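Local coordinates for protein type-2Ba cytolytic delta-endotoxin (Bacillus thuringiensis serovar israelensis, PDB 2RCI) that probably kills dipteran larvae by forming pores in the membranes of their midgut epithelial cells, at residues 64-69 / 181-186. Residues are numbered along the deposited sequence; the frame is centred on the assembly and turned at random.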
loop_
_atom_site.group_PDB
_atom_site.type_symbol
_atom_site.label_atom_id
_atom_site.label_comp_id
_atom_site.label_asym_id
_atom_site.label_seq_id
_atom_site.Cartn_x
_atom_site.Cartn_y
_atom_site.Cartn_z
ATOM N N ASN A 64 0.004 -6.965 9.955
ATOM C CA ASN A 64 -0.903 -7.939 9.378
ATOM C C ASN A 64 -2.091 -8.018 10.320
ATOM O O ASN A 64 -2.207 -8.954 11.112
ATOM C CB ASN A 64 -0.217 -9.323 9.233
ATOM C CG ASN A 64 -1.148 -10.406 8.695
ATOM O OD1 ASN A 64 -2.106 -10.138 7.952
ATOM N ND2 ASN A 64 -0.866 -11.669 9.076
ATOM N N GLN A 65 -2.966 -7.018 10.234
ATOM C CA GLN A 65 -4.128 -6.957 11.117
ATOM C C GLN A 65 -5.091 -5.873 10.695
ATOM O O GLN A 65 -4.763 -5.012 9.875
ATOM C CB GLN A 65 -3.683 -6.658 12.550
ATOM C CG GLN A 65 -3.136 -5.226 12.713
ATOM C CD GLN A 65 -2.887 -4.872 14.155
ATOM O OE1 GLN A 65 -1.957 -5.379 14.760
ATOM N NE2 GLN A 65 -3.718 -4.005 14.712
ATOM N N SER A 66 -6.270 -5.888 11.319
ATOM C CA SER A 66 -7.248 -4.825 11.105
ATOM C C SER A 66 -6.759 -3.531 11.755
ATOM O O SER A 66 -6.182 -3.538 12.850
ATOM C CB SER A 66 -8.601 -5.275 11.657
ATOM O OG SER A 66 -9.077 -6.372 10.873
ATOM N N VAL A 67 -6.985 -2.416 11.066
ATOM C CA VAL A 67 -6.467 -1.143 11.524
ATOM C C VAL A 67 -7.561 -0.105 11.689
ATOM O O VAL A 67 -7.376 0.886 12.397
ATOM C CB VAL A 67 -5.307 -0.592 10.608
ATOM C CG1 VAL A 67 -4.052 -1.464 10.713
ATOM C CG2 VAL A 67 -5.766 -0.396 9.146
ATOM N N ILE A 68 -8.701 -0.340 11.041
ATOM C CA ILE A 68 -9.895 0.492 11.241
ATOM C C ILE A 68 -11.103 -0.426 11.298
ATOM O O ILE A 68 -11.219 -1.345 10.473
ATOM C CB ILE A 68 -10.173 1.431 10.027
ATOM C CG1 ILE A 68 -8.951 2.308 9.657
ATOM C CG2 ILE A 68 -11.478 2.242 10.238
ATOM C CD1 ILE A 68 -8.699 3.500 10.593
ATOM N N HIS A 69 -12.007 -0.152 12.237
ATOM C CA HIS A 69 -13.301 -0.838 12.279
ATOM C C HIS A 69 -14.318 0.009 13.000
ATOM O O HIS A 69 -14.657 -0.253 14.175
ATOM C CB HIS A 69 -13.198 -2.208 12.942
ATOM C CG HIS A 69 -14.334 -3.118 12.591
ATOM N ND1 HIS A 69 -14.216 -4.493 12.592
ATOM C CD2 HIS A 69 -15.596 -2.848 12.178
ATOM C CE1 HIS A 69 -15.368 -5.030 12.229
ATOM N NE2 HIS A 69 -16.220 -4.055 11.967
ATOM N N GLU A 181 -14.256 -1.082 7.555
ATOM C CA GLU A 181 -13.458 -2.157 8.085
ATOM C C GLU A 181 -12.238 -2.319 7.166
ATOM O O GLU A 181 -12.379 -2.672 6.003
ATOM C CB GLU A 181 -14.277 -3.431 8.120
ATOM C CG GLU A 181 -13.584 -4.501 8.911
ATOM C CD GLU A 181 -14.330 -5.816 8.896
ATOM O OE1 GLU A 181 -15.583 -5.814 8.678
ATOM O OE2 GLU A 181 -13.637 -6.840 9.088
ATOM N N VAL A 182 -11.051 -2.037 7.681
ATOM C CA VAL A 182 -9.840 -2.051 6.870
ATOM C C VAL A 182 -8.785 -2.963 7.500
ATOM O O VAL A 182 -8.386 -2.740 8.666
ATOM C CB VAL A 182 -9.256 -0.603 6.738
ATOM C CG1 VAL A 182 -7.908 -0.637 5.960
ATOM C CG2 VAL A 182 -10.268 0.302 6.065
ATOM N N LYS A 183 -8.379 -3.995 6.758
ATOM C CA LYS A 183 -7.295 -4.903 7.162
ATOM C C LYS A 183 -6.073 -4.513 6.334
ATOM O O LYS A 183 -6.176 -4.266 5.147
ATOM C CB LYS A 183 -7.621 -6.387 6.908
ATOM C CG LYS A 183 -6.605 -7.270 7.624
ATOM C CD LYS A 183 -6.798 -8.788 7.489
ATOM C CE LYS A 183 -5.741 -9.468 8.380
ATOM N NZ LYS A 183 -6.059 -10.870 8.771
ATOM N N MET A 184 -4.932 -4.415 6.999
ATOM C CA MET A 184 -3.706 -4.001 6.359
ATOM C C MET A 184 -2.666 -5.092 6.486
ATOM O O MET A 184 -2.451 -5.619 7.572
ATOM C CB MET A 184 -3.193 -2.762 7.077
ATOM C CG MET A 184 -2.036 -2.081 6.412
ATOM S SD MET A 184 -1.841 -0.509 7.252
ATOM C CE MET A 184 -0.368 0.111 6.444
ATOM N N LYS A 185 -1.987 -5.381 5.382
ATOM C CA LYS A 185 -0.845 -6.279 5.361
ATOM C C LYS A 185 0.281 -5.523 4.674
ATOM O O LYS A 185 0.141 -5.077 3.533
ATOM C CB LYS A 185 -1.163 -7.543 4.567
ATOM C CG LYS A 185 -2.222 -8.436 5.198
ATOM C CD LYS A 185 -2.708 -9.484 4.205
ATOM C CE LYS A 185 -3.531 -10.551 4.908
ATOM N NZ LYS A 185 -4.061 -11.486 3.879
ATOM N N ALA A 186 1.395 -5.375 5.371
ATOM C CA ALA A 186 2.502 -4.597 4.822
ATOM C C ALA A 186 3.826 -5.082 5.421
ATOM O O ALA A 186 3.869 -5.639 6.535
ATOM C CB ALA A 186 2.286 -3.108 5.120
#
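Strand 66-69 runs antiparallel to 181-186, at 166° between their directions, and the ladder between them is broken by a one-residue shift in register. Gln-65 and Met-184 form a hydrogen-bonded pair, the bond from Met-184 N to Gln-65 O being nearly straight at 2.9 Å. Beyond Ser-66 and Lys-183, Val-67 and Ile-68 both face Val-182. Val-182 O takes a short, nearly straight bond from Val-67 N at 2.8 Å, almost along the C=O axis, and a weak one from Ile-68 N; Val-182 N returns a bond to an in-plane lone pair of Ile-68 O.

The extra residue brings Val-67 to the same side as Ile-68. Val-67 crosses Val-182 obliquely, its CG2 3.8 Å from Val-182 CG1, while Val-67 CG1 leans on Met-184 CB; Ile-68 lies alongside Val-182. Helix 74-89 packs on this apolar side, with Ile-84 meeting Val-67 and Met-184 and Met-77 meeting Ile-68.

On the other face, His-69 and Glu-181 run side by side, both with CG anti to the backbone N. Glu-181 CG sits over the centre of the imidazole in a CH-pi contact, 3.8 Å from the ring centroid, and the extended chain stacks its carboxylate 10° from the ring plane. At the far end, Asn-64 OD1 rests against the aliphatic chain of Lys-185, 3.2 Å from CG; Lys-185 NZ reaches on to a weak hydrogen bond with Phe-42 O.

Val-67 and Ile-68 opposite Val-182 make a classic beta bulge, just after the chain turns a corner at Gln-65, between strands 57-64 and 66-69, which both pair with strand 177-192 in the helix-flanked sheet of the Cyt toxin fold.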